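Local coordinates for protein aminotransferase (Neisseria meningitidis Z2491, PDB 3JTX) that probably transfers amino groups between amino acids and 2-oxo acids, as a pyridoxal-phosphate-dependent aminotransferase of class I and II, at residues Asn3-Gln8 with Ala136-Gly141; Ile132-Thr137 with Leu359-Glu364; Leu56-Lys61 with Val282-Ile287; Leu64-Gly67 with Leu71-Ala74. All coordinates share one frame; numbering follows the deposited sequence. Where two conformers were deposited one is given.

Contact 1. Residues Asn3-Gln8 with Ala136-Gly141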
loop_
_atom_site.group_PDB
_atom_site.type_symbol
_atom_site.label_atom_id
_atom_site.label_comp_id
_atom_site.label_asym_id
_atom_site.label_seq_id
_atom_site.Cartn_x
_atom_site.Cartn_y
_atom_site.Cartn_z
ATOM N N ASN A 3 14.490 -9.712 10.514
ATOM C CA ASN A 3 14.123 -11.065 10.108
ATOM C C ASN A 3 13.677 -12.007 11.226
ATOM O O ASN A 3 12.699 -12.740 11.050
ATOM C CB ASN A 3 15.239 -11.675 9.267
ATOM C CG ASN A 3 15.310 -11.030 7.889
ATOM O OD1 ASN A 3 14.359 -10.355 7.471
ATOM N ND2 ASN A 3 16.420 -11.222 7.186
ATOM N N THR A 4 14.347 -11.972 12.377
ATOM C CA THR A 4 13.924 -12.830 13.489
ATOM C C THR A 4 12.538 -12.403 14.011
ATOM O O THR A 4 11.717 -13.246 14.342
ATOM C CB THR A 4 14.975 -12.910 14.616
ATOM O OG1 THR A 4 15.287 -11.594 15.089
ATOM C CG2 THR A 4 16.263 -13.592 14.100
ATOM N N LEU A 5 12.282 -11.098 14.052
ATOM C CA LEU A 5 10.967 -10.577 14.449
ATOM C C LEU A 5 9.875 -11.039 13.476
ATOM O O LEU A 5 8.809 -11.512 13.885
ATOM C CB LEU A 5 11.000 -9.040 14.521
ATOM C CG LEU A 5 9.658 -8.343 14.803
ATOM C CD1 LEU A 5 9.066 -8.826 16.121
ATOM C CD2 LEU A 5 9.821 -6.814 14.795
ATOM N N LEU A 6 10.155 -10.920 12.177
ATOM C CA LEU A 6 9.207 -11.350 11.147
ATOM C C LEU A 6 8.913 -12.857 11.241
ATOM O O LEU A 6 7.788 -13.281 10.991
ATOM C CB LEU A 6 9.750 -11.007 9.753
ATOM C CG LEU A 6 9.707 -9.508 9.420
ATOM C CD1 LEU A 6 10.515 -9.178 8.155
ATOM C CD2 LEU A 6 8.250 -9.045 9.294
ATOM N N LYS A 7 9.923 -13.652 11.603
ATOM C CA LYS A 7 9.732 -15.098 11.779
ATOM C C LYS A 7 8.828 -15.373 12.982
ATOM O O LYS A 7 8.081 -16.340 12.996
ATOM C CB LYS A 7 11.076 -15.825 11.955
ATOM C CG LYS A 7 11.885 -15.926 10.665
ATOM C CD LYS A 7 13.272 -16.551 10.857
ATOM C CE LYS A 7 13.277 -18.076 10.710
ATOM N NZ LYS A 7 14.688 -18.623 10.457
ATOM N N GLN A 8 8.918 -14.510 13.984
ATOM C CA GLN A 8 8.195 -14.678 15.232
ATOM C C GLN A 8 6.722 -14.289 15.126
ATOM O O GLN A 8 5.849 -14.986 15.638
ATOM C CB GLN A 8 8.883 -13.853 16.301
ATOM C CG GLN A 8 8.334 -14.042 17.689
ATOM C CD GLN A 8 7.657 -12.793 18.201
ATOM O OE1 GLN A 8 8.312 -11.755 18.475
ATOM N NE2 GLN A 8 6.345 -12.878 18.345
ATOM N N ALA A 136 2.681 -3.705 13.823
ATOM C CA ALA A 136 3.023 -2.346 13.403
ATOM C C ALA A 136 3.952 -1.699 14.421
ATOM O O ALA A 136 4.953 -1.073 14.063
ATOM C CB ALA A 136 1.732 -1.502 13.221
ATOM N N THR A 137 3.617 -1.871 15.701
ATOM C CA THR A 137 4.404 -1.327 16.789
ATOM C C THR A 137 5.808 -1.916 16.805
ATOM O O THR A 137 6.784 -1.168 16.790
ATOM C CB THR A 137 3.693 -1.558 18.139
ATOM O OG1 THR A 137 2.411 -0.897 18.107
ATOM C CG2 THR A 137 4.560 -1.035 19.313
ATOM N N LEU A 138 5.906 -3.247 16.786
ATOM C CA LEU A 138 7.210 -3.926 16.891
ATOM C C LEU A 138 8.076 -3.667 15.655
ATOM O O LEU A 138 9.260 -3.339 15.779
ATOM C CB LEU A 138 7.028 -5.428 17.167
ATOM C CG LEU A 138 6.435 -5.768 18.551
ATOM C CD1 LEU A 138 6.270 -7.275 18.764
ATOM C CD2 LEU A 138 7.256 -5.157 19.703
ATOM N N LEU A 139 7.491 -3.766 14.466
ATOM C CA LEU A 139 8.247 -3.459 13.251
ATOM C C LEU A 139 8.661 -1.987 13.187
ATOM O O LEU A 139 9.680 -1.681 12.590
ATOM C CB LEU A 139 7.501 -3.875 11.983
ATOM C CG LEU A 139 7.402 -5.392 11.804
ATOM C CD1 LEU A 139 6.284 -5.738 10.822
ATOM C CD2 LEU A 139 8.761 -5.981 11.366
ATOM N N GLY A 140 7.908 -1.095 13.830
ATOM C CA GLY A 140 8.309 0.304 13.943
ATOM C C GLY A 140 9.328 0.646 15.025
ATOM O O GLY A 140 9.672 1.810 15.197
ATOM N N GLY A 141 9.810 -0.355 15.754
ATOM C CA GLY A 141 10.793 -0.136 16.820
ATOM C C GLY A 141 10.195 0.331 18.138
ATOM O O GLY A 141 10.918 0.786 19.018
#
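Leu5 and Leu6, neighbours on the N-terminal helix 2-8, close over Leu139 near the end of helix 131-139. One methyl does most of the work: CD2 of Leu139 lies 3.7 Å from CD2 of Leu5 and also 3.7 Å from CD2 of Leu6, so each of the two leucines puts a methyl against it. The second half of the patch is Leu138, whose CB sits 3.9 Å from Leu5 CD2, the two side chains crossing at about a right angle. The same Leu5 methyl also reaches the backbone, coming 3.7 Å from Leu138 O. Leu5 can straddle both residues because its CG is turned anti to the backbone N (chi1 175°), which carries its two methyls to the partner helix.

Behind this first shell, helix 131-139 is brought to an end by a Schellman motif at Gly141, two residues beyond Leu139, where phi turns positive (81°). Leu139 also packs on Phe105 of helix 100-111, and on Tyr273 of the second subunit; Leu6 meets Asn266 of that same subunit. The patch thus joins the N-terminal helix to the large domain of its own chain, beside residues of the second subunit. No hydrogen bond crosses between 3-8 and 136-141, so apolar burial, about 208 Å² over both sides, is what joins them directly.

Contact 2. Residues Ile132-Thr137 with Leu359-Glu364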
loop_
_atom_site.group_PDB
_atom_site.type_symbol
_atom_site.label_atom_id
_atom_site.label_comp_id
_atom_site.label_asym_id
_atom_site.label_seq_id
_atom_site.Cartn_x
_atom_site.Cartn_y
_atom_site.Cartn_z
ATOM N N ILE A 132 -2.474 -6.485 13.741
ATOM C CA ILE A 132 -1.757 -5.348 13.154
ATOM C C ILE A 132 -1.213 -4.413 14.235
ATOM O O ILE A 132 -0.135 -3.873 14.094
ATOM C CB ILE A 132 -2.657 -4.534 12.167
ATOM C CG1 ILE A 132 -2.913 -5.327 10.885
ATOM C CG2 ILE A 132 -2.019 -3.192 11.822
ATOM C CD1 ILE A 132 -1.660 -5.729 10.154
ATOM N N TYR A 133 -1.957 -4.245 15.341
ATOM C CA TYR A 133 -1.502 -3.330 16.404
ATOM C C TYR A 133 -0.122 -3.760 16.926
ATOM O O TYR A 133 0.772 -2.929 17.121
ATOM C CB TYR A 133 -2.491 -3.218 17.581
ATOM C CG TYR A 133 -3.935 -2.956 17.215
ATOM C CD1 TYR A 133 -4.298 -2.397 15.980
ATOM C CD2 TYR A 133 -4.958 -3.274 18.108
ATOM C CE1 TYR A 133 -5.637 -2.197 15.648
ATOM C CE2 TYR A 133 -6.292 -3.045 17.783
ATOM C CZ TYR A 133 -6.618 -2.521 16.559
ATOM O OH TYR A 133 -7.938 -2.364 16.244
ATOM N N GLU A 134 0.040 -5.059 17.141
ATOM C CA GLU A 134 1.298 -5.605 17.637
ATOM C C GLU A 134 2.395 -5.538 16.577
ATOM O O GLU A 134 3.492 -5.057 16.834
ATOM C CB GLU A 134 1.098 -7.053 18.065
ATOM C CG GLU A 134 2.386 -7.709 18.538
ATOM C CD GLU A 134 2.258 -9.220 18.699
ATOM O OE1 GLU A 134 1.655 -9.906 17.832
ATOM O OE2 GLU A 134 2.803 -9.711 19.696
ATOM N N GLY A 135 2.101 -6.030 15.377
ATOM C CA GLY A 135 3.097 -6.038 14.312
ATOM C C GLY A 135 3.601 -4.655 13.951
ATOM O O GLY A 135 4.801 -4.450 13.775
ATOM N N ALA A 136 2.681 -3.705 13.823
ATOM C CA ALA A 136 3.023 -2.346 13.403
ATOM C C ALA A 136 3.952 -1.699 14.421
ATOM O O ALA A 136 4.953 -1.073 14.063
ATOM C CB ALA A 136 1.732 -1.502 13.221
ATOM N N THR A 137 3.617 -1.871 15.701
ATOM C CA THR A 137 4.404 -1.327 16.789
ATOM C C THR A 137 5.808 -1.916 16.805
ATOM O O THR A 137 6.784 -1.168 16.790
ATOM C CB THR A 137 3.693 -1.558 18.139
ATOM O OG1 THR A 137 2.411 -0.897 18.107
ATOM C CG2 THR A 137 4.560 -1.035 19.313
ATOM N N LEU A 359 -5.829 -14.720 20.600
ATOM C CA LEU A 359 -6.014 -13.300 20.270
ATOM C C LEU A 359 -5.430 -12.368 21.333
ATOM O O LEU A 359 -5.631 -11.143 21.277
ATOM C CB LEU A 359 -7.520 -12.986 20.112
ATOM C CG LEU A 359 -8.259 -13.767 19.023
ATOM C CD1 LEU A 359 -9.759 -13.440 19.022
ATOM C CD2 LEU A 359 -7.634 -13.428 17.683
ATOM N N ALA A 360 -4.724 -12.947 22.309
ATOM C CA ALA A 360 -4.271 -12.196 23.465
ATOM C C ALA A 360 -2.838 -12.540 23.857
ATOM O O ALA A 360 -2.316 -13.609 23.518
ATOM C CB ALA A 360 -5.198 -12.455 24.632
ATOM N N ARG A 361 -2.211 -11.603 24.564
ATOM C CA ARG A 361 -0.964 -11.854 25.257
ATOM C C ARG A 361 -1.162 -11.957 26.774
ATOM O O ARG A 361 -2.028 -11.326 27.359
ATOM C CB ARG A 361 0.067 -10.765 24.953
ATOM C CG ARG A 361 1.463 -11.315 25.153
ATOM C CD ARG A 361 2.519 -10.348 24.974
ATOM N NE ARG A 361 2.805 -10.018 23.580
ATOM C CZ ARG A 361 3.778 -9.182 23.241
ATOM N NH1 ARG A 361 4.525 -8.633 24.197
ATOM N NH2 ARG A 361 4.005 -8.883 21.971
ATOM N N ASP A 362 -0.342 -12.804 27.376
ATOM C CA ASP A 362 -0.286 -12.919 28.844
ATOM C C ASP A 362 0.295 -11.666 29.539
ATOM O O ASP A 362 1.216 -11.012 29.064
ATOM C CB ASP A 362 0.475 -14.184 29.257
ATOM C CG ASP A 362 -0.314 -15.048 30.223
ATOM O OD1 ASP A 362 -0.695 -14.565 31.317
ATOM O OD2 ASP A 362 -0.562 -16.217 29.873
ATOM N N THR A 363 -0.303 -11.312 30.683
ATOM C CA THR A 363 0.117 -10.134 31.444
ATOM C C THR A 363 0.220 -10.440 32.937
ATOM O O THR A 363 -0.135 -11.536 33.381
ATOM C CB THR A 363 -0.878 -8.948 31.276
ATOM O OG1 THR A 363 -2.091 -9.214 32.014
ATOM C CG2 THR A 363 -1.197 -8.704 29.787
ATOM N N GLU A 364 0.675 -9.455 33.712
ATOM C CA GLU A 364 0.677 -9.569 35.170
ATOM C C GLU A 364 -0.730 -9.860 35.718
ATOM O O GLU A 364 -0.867 -10.276 36.866
ATOM C CB GLU A 364 1.261 -8.310 35.827
HETATM O O HOH W 1 1.798 -11.792 21.356
#
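Glu134 reaches out from helix 131-139 to meet Arg361, and the whole direct contact narrows to one pair of atoms: Arg361 NH2 donates to Glu134 OE2 at 2.7 Å, a short hydrogen bond within a salt bridge. The bond is fairly straight, 162° at the hydrogen, and the oxygen lies in the guanidinium plane. Glu134 offers the anti lone pair of OE2, the one facing away from OE1, and the carboxylate is turned 48° from the guanidinium. This is an end-on, single-bond grip. Two nitrogens do not share the carboxylate here; instead a water takes up the second position, giving a hydrogen to Glu134 OE2 (2.8 Å) and accepting one from Arg361 NE (3.0 Å), so that OE2 receives two bonds.

The helix belongs to the large domain of the fold type I aminotransferases, where it follows strand 122-127 and leads to strand 143-148 in a right-handed beta-alpha-beta crossover; Arg361 comes from the loop between strands 354-355 and 372-376. The well-packed side of the pair is this sheet edge: Ile144 touches both Glu134 and Arg361, and Phe146 also lies against the arginine. The looser part is the water-bridged one, and both residues are partly exposed; the contact as a whole buries just 68 Å² between the two segments. An anti first torsion (chi1 177°) followed by an extended chain carries the Glu134 carboxylate off the helix toward the loop, whereas Arg361 bends at chi3 to present NH2 and NE to the acid and the water.

Contact 3. Residues Leu56-Lys61 with Val282-Ile287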
loop_
_atom_site.group_PDB
_atom_site.type_symbol
_atom_site.label_atom_id
_atom_site.label_comp_id
_atom_site.label_asym_id
_atom_site.label_seq_id
_atom_site.Cartn_x
_atom_site.Cartn_y
_atom_site.Cartn_z
ATOM N N LEU A 56 -13.823 2.282 -15.735
ATOM C CA LEU A 56 -12.535 1.567 -15.971
ATOM C C LEU A 56 -11.601 2.266 -16.981
ATOM O O LEU A 56 -10.388 2.052 -16.926
ATOM C CB LEU A 56 -12.772 0.104 -16.385
ATOM C CG LEU A 56 -13.160 -0.829 -15.240
ATOM C CD1 LEU A 56 -13.489 -2.207 -15.781
ATOM C CD2 LEU A 56 -12.052 -0.926 -14.186
ATOM N N HIS A 57 -12.146 3.116 -17.857
ATOM C CA HIS A 57 -11.311 3.920 -18.748
ATOM C C HIS A 57 -10.319 4.796 -17.961
ATOM O O HIS A 57 -9.243 5.139 -18.464
ATOM C CB HIS A 57 -12.169 4.765 -19.704
ATOM C CG HIS A 57 -13.108 5.711 -19.019
ATOM N ND1 HIS A 57 -14.272 5.295 -18.399
ATOM C CD2 HIS A 57 -13.070 7.058 -18.880
ATOM C CE1 HIS A 57 -14.894 6.344 -17.894
ATOM N NE2 HIS A 57 -14.197 7.427 -18.186
ATOM N N GLU A 58 -10.667 5.132 -16.723
ATOM C CA GLU A 58 -9.826 5.945 -15.859
ATOM C C GLU A 58 -8.596 5.228 -15.248
ATOM O O GLU A 58 -7.803 5.858 -14.545
ATOM C CB GLU A 58 -10.671 6.586 -14.758
ATOM C CG GLU A 58 -11.680 7.590 -15.309
ATOM C CD GLU A 58 -12.470 8.287 -14.216
ATOM O OE1 GLU A 58 -13.441 7.679 -13.706
ATOM O OE2 GLU A 58 -12.127 9.443 -13.880
ATOM N N LEU A 59 -8.419 3.941 -15.533
ATOM C CA LEU A 59 -7.150 3.249 -15.258
ATOM C C LEU A 59 -5.973 3.867 -16.004
ATOM O O LEU A 59 -4.826 3.644 -15.623
ATOM C CB LEU A 59 -7.226 1.751 -15.616
ATOM C CG LEU A 59 -8.139 0.850 -14.787
ATOM C CD1 LEU A 59 -8.148 -0.573 -15.387
ATOM C CD2 LEU A 59 -7.772 0.820 -13.288
ATOM N N GLU A 60 -6.233 4.622 -17.078
ATOM C CA GLU A 60 -5.151 5.262 -17.836
ATOM C C GLU A 60 -4.432 6.400 -17.075
ATOM O O GLU A 60 -3.407 6.886 -17.549
ATOM C CB GLU A 60 -5.695 5.803 -19.169
ATOM C CG GLU A 60 -6.545 7.046 -19.031
ATOM C CD GLU A 60 -6.908 7.658 -20.390
ATOM O OE1 GLU A 60 -7.209 6.920 -21.349
ATOM O OE2 GLU A 60 -6.889 8.898 -20.498
ATOM N N LYS A 61 -4.987 6.817 -15.933
ATOM C CA LYS A 61 -4.458 7.955 -15.171
ATOM C C LYS A 61 -3.856 7.558 -13.821
ATOM O O LYS A 61 -4.398 6.698 -13.126
ATOM C CB LYS A 61 -5.573 8.971 -14.922
ATOM C CG LYS A 61 -5.069 10.355 -14.518
ATOM N N VAL A 282 -11.442 2.502 -8.403
ATOM C CA VAL A 282 -11.732 2.113 -7.019
ATOM C C VAL A 282 -12.312 3.284 -6.210
ATOM O O VAL A 282 -13.230 3.090 -5.391
ATOM C CB VAL A 282 -10.492 1.529 -6.336
ATOM C CG1 VAL A 282 -10.766 1.241 -4.866
ATOM C CG2 VAL A 282 -10.060 0.238 -7.074
ATOM N N GLN A 283 -11.814 4.496 -6.461
ATOM C CA GLN A 283 -12.406 5.689 -5.875
ATOM C C GLN A 283 -13.879 5.870 -6.285
ATOM O O GLN A 283 -14.726 6.205 -5.455
ATOM C CB GLN A 283 -11.627 6.947 -6.247
ATOM C CG GLN A 283 -10.194 7.004 -5.693
ATOM C CD GLN A 283 -9.608 8.401 -5.836
ATOM O OE1 GLN A 283 -10.227 9.385 -5.413
ATOM N NE2 GLN A 283 -8.404 8.494 -6.418
ATOM N N ARG A 284 -14.174 5.629 -7.559
ATOM C CA ARG A 284 -15.545 5.747 -8.056
ATOM C C ARG A 284 -16.483 4.712 -7.399
ATOM O O ARG A 284 -17.606 5.036 -7.002
ATOM C CB ARG A 284 -15.587 5.599 -9.577
ATOM C CG ARG A 284 -14.733 6.611 -10.336
ATOM C CD ARG A 284 -15.411 7.932 -10.528
ATOM N NE ARG A 284 -14.537 8.846 -11.254
ATOM C CZ ARG A 284 -14.506 10.162 -11.088
ATOM N NH1 ARG A 284 -15.321 10.763 -10.219
ATOM N NH2 ARG A 284 -13.645 10.886 -11.786
ATOM N N ALA A 285 -16.020 3.470 -7.335
ATOM C CA ALA A 285 -16.761 2.391 -6.689
ATOM C C ALA A 285 -16.991 2.729 -5.216
ATOM O O ALA A 285 -18.057 2.439 -4.661
ATOM C CB ALA A 285 -15.985 1.077 -6.836
ATOM N N SER A 286 -16.006 3.379 -4.596
ATOM C CA SER A 286 -16.075 3.741 -3.183
ATOM C C SER A 286 -17.066 4.871 -2.923
ATOM O O SER A 286 -17.819 4.817 -1.952
ATOM C CB SER A 286 -14.681 4.115 -2.652
ATOM O OG SER A 286 -13.768 3.031 -2.852
ATOM N N ILE A 287 -17.078 5.879 -3.792
ATOM C CA ILE A 287 -18.102 6.932 -3.735
ATOM C C ILE A 287 -19.502 6.305 -3.781
ATOM O O ILE A 287 -20.365 6.602 -2.934
ATOM C CB ILE A 287 -17.938 7.948 -4.890
ATOM C CG1 ILE A 287 -16.691 8.810 -4.681
ATOM C CG2 ILE A 287 -19.168 8.877 -4.981
ATOM C CD1 ILE A 287 -16.216 9.554 -5.948
#
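The carboxylate of Glu58 and the guanidinium of Arg284 lie nearly in one plane, 16° apart, and meet edge to edge. It is a side-on, two-bond salt bridge, joining the 3-10 segment 56-60 to helix 280-291 in a fold type I aminotransferase. Arg284 NE gives its hydrogen to Glu58 OE1 at 2.9 Å, and Arg284 NH2 gives one to Glu58 OE2 at 3.0 Å, the latter bond the straighter at 169°. Each oxygen receives its donor on the syn lone pair. The match is slightly twisted: OE2 lies in the guanidinium plane, while OE1 is tilted 18° out of it.

Two bonds side by side fix the rotation of both flat groups, as a single bond could not. Arg284 brings its NE edge round to the acid by bending at chi2. The third nitrogen is also engaged, since NH1 makes a salt bridge with Glu70 of helix 69-82; one positive charge thus faces two acids. The 56-61 segment also packs on the second subunit, where Leu59 touches Thr44 of that chain. Within the helix, Ser286 OG folds back to Val282 O at 2.6 Å, reaching it from the opposite face of the carbonyl to Ser286 N.

Contact 4. Residues Leu64-Gly67 with Leu71-Ala74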
loop_
_atom_site.group_PDB
_atom_site.type_symbol
_atom_site.label_atom_id
_atom_site.label_comp_id
_atom_site.label_asym_id
_atom_site.label_seq_id
_atom_site.Cartn_x
_atom_site.Cartn_y
_atom_site.Cartn_z
ATOM N N LEU A 64 -3.873 10.891 -7.593
ATOM C CA LEU A 64 -3.152 11.665 -6.593
ATOM C C LEU A 64 -3.372 11.005 -5.240
ATOM O O LEU A 64 -4.424 10.423 -4.984
ATOM C CB LEU A 64 -3.638 13.116 -6.594
ATOM C CG LEU A 64 -3.283 13.957 -7.825
ATOM C CD1 LEU A 64 -3.865 15.356 -7.624
ATOM C CD2 LEU A 64 -1.745 14.012 -8.087
ATOM N N THR A 65 -2.372 11.067 -4.378
ATOM C CA THR A 65 -2.446 10.364 -3.086
ATOM C C THR A 65 -3.602 10.819 -2.214
ATOM O O THR A 65 -4.203 10.023 -1.496
ATOM C CB THR A 65 -1.099 10.526 -2.329
ATOM O OG1 THR A 65 -0.037 10.136 -3.211
ATOM C CG2 THR A 65 -1.069 9.669 -1.082
ATOM N N ALA A 66 -3.931 12.107 -2.272
ATOM C CA ALA A 66 -5.014 12.659 -1.461
ATOM C C ALA A 66 -6.407 12.219 -1.926
ATOM O O ALA A 66 -7.381 12.380 -1.196
ATOM C CB ALA A 66 -4.924 14.207 -1.428
ATOM N N GLY A 67 -6.508 11.677 -3.139
ATOM C CA GLY A 67 -7.795 11.232 -3.675
ATOM C C GLY A 67 -8.593 12.350 -4.304
ATOM O O GLY A 67 -8.262 13.524 -4.167
ATOM N N LEU A 71 -14.466 11.969 -3.723
ATOM C CA LEU A 71 -14.382 10.857 -2.762
ATOM C C LEU A 71 -14.283 11.372 -1.324
ATOM O O LEU A 71 -14.965 10.863 -0.437
ATOM C CB LEU A 71 -13.214 9.908 -3.066
ATOM C CG LEU A 71 -12.916 8.825 -2.018
ATOM C CD1 LEU A 71 -14.162 7.959 -1.780
ATOM C CD2 LEU A 71 -11.707 7.981 -2.455
ATOM N N ARG A 72 -13.429 12.367 -1.073
ATOM C CA ARG A 72 -13.317 12.895 0.289
ATOM C C ARG A 72 -14.661 13.494 0.748
ATOM O O ARG A 72 -15.049 13.373 1.921
ATOM C CB ARG A 72 -12.152 13.878 0.412
ATOM C CG ARG A 72 -10.794 13.156 0.439
ATOM C CD ARG A 72 -9.602 14.080 0.532
ATOM N NE ARG A 72 -9.211 14.529 -0.802
ATOM C CZ ARG A 72 -9.440 15.737 -1.306
ATOM N NH1 ARG A 72 -10.048 16.667 -0.605
ATOM N NH2 ARG A 72 -9.036 16.011 -2.523
ATOM N N GLN A 73 -15.393 14.096 -0.186
ATOM C CA GLN A 73 -16.695 14.680 0.119
ATOM C C GLN A 73 -17.756 13.616 0.388
ATOM O O GLN A 73 -18.625 13.806 1.261
ATOM C CB GLN A 73 -17.142 15.662 -0.987
ATOM C CG GLN A 73 -18.369 16.469 -0.622
ATOM C CD GLN A 73 -18.155 17.333 0.615
ATOM O OE1 GLN A 73 -17.146 18.024 0.725
ATOM N NE2 GLN A 73 -19.108 17.300 1.543
ATOM N N ALA A 74 -17.693 12.495 -0.339
ATOM C CA ALA A 74 -18.586 11.361 -0.069
ATOM C C ALA A 74 -18.359 10.828 1.354
ATOM O O ALA A 74 -19.308 10.489 2.067
ATOM C CB ALA A 74 -18.371 10.250 -1.080
#
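A type I beta turn, Leu64 to Gly67, leads into helix 69-82, and an arginine from the helix's first turn reaches back to fasten it. Arg72 spreads one edge of its guanidinium across two successive carbonyls: NE donates to Ala66 O at 2.8 Å and NH2 donates to Gly67 O at 3.1 Å. The NH2 bond is the straighter, 159° at the hydrogen against 138° for NE. Seen from the acceptors, both nitrogens stand above the carbonyl planes, so neither bond follows a lone pair. The bend at chi3 (-86°) turns the NE edge toward the turn, and Arg72 CD passes close to Ala66 O on the way.

The turn itself is closed by Gly67 N bonding to Leu64 O at 3.1 Å. Gly67 has positive phi, in a backbone conformation that favours glycine. Around the contact, Ala66 and Thr65 rest on Leu268 of helix 261-274, while Leu71, next to the arginine, packs on Gln283, Ser286 and Ile287 of helix 280-291. Arg72 NH1 bonds to Ala90 O, so all three guanidinium nitrogens meet main-chain carbonyls. With neutral oxygens as acceptors at all three, the arginine acts here as a fan of directed N-H groups, tying the turn's peptides and the segment around Ala90 to the start of the helix.

How the contacts relate
The four contacts form two pairs. Contacts 1 and 2 share helix 131-139 and the residues Ala136 and Thr137, with centres 12 Å apart; Leu138 of one packs against Arg361 of the other. Contacts 3 and 4 are also centred 12 Å apart, meeting where Gln283 and Ile287 of helix 280-291 lie against Gly67 and Leu71. Between the pairs the centres are 32 to 37 Å apart, and contacts 2 and 3 fall on opposite sides of the chain's centre. Along the chain, contact 4 is nested inside contacts 1 and 3 and closes before contact 2 opens, while contact 3 crosses both 1 and 2. Contacts 1, 2 and 3 all reach the second subunit, linking distant sequence segments near the dimer interface.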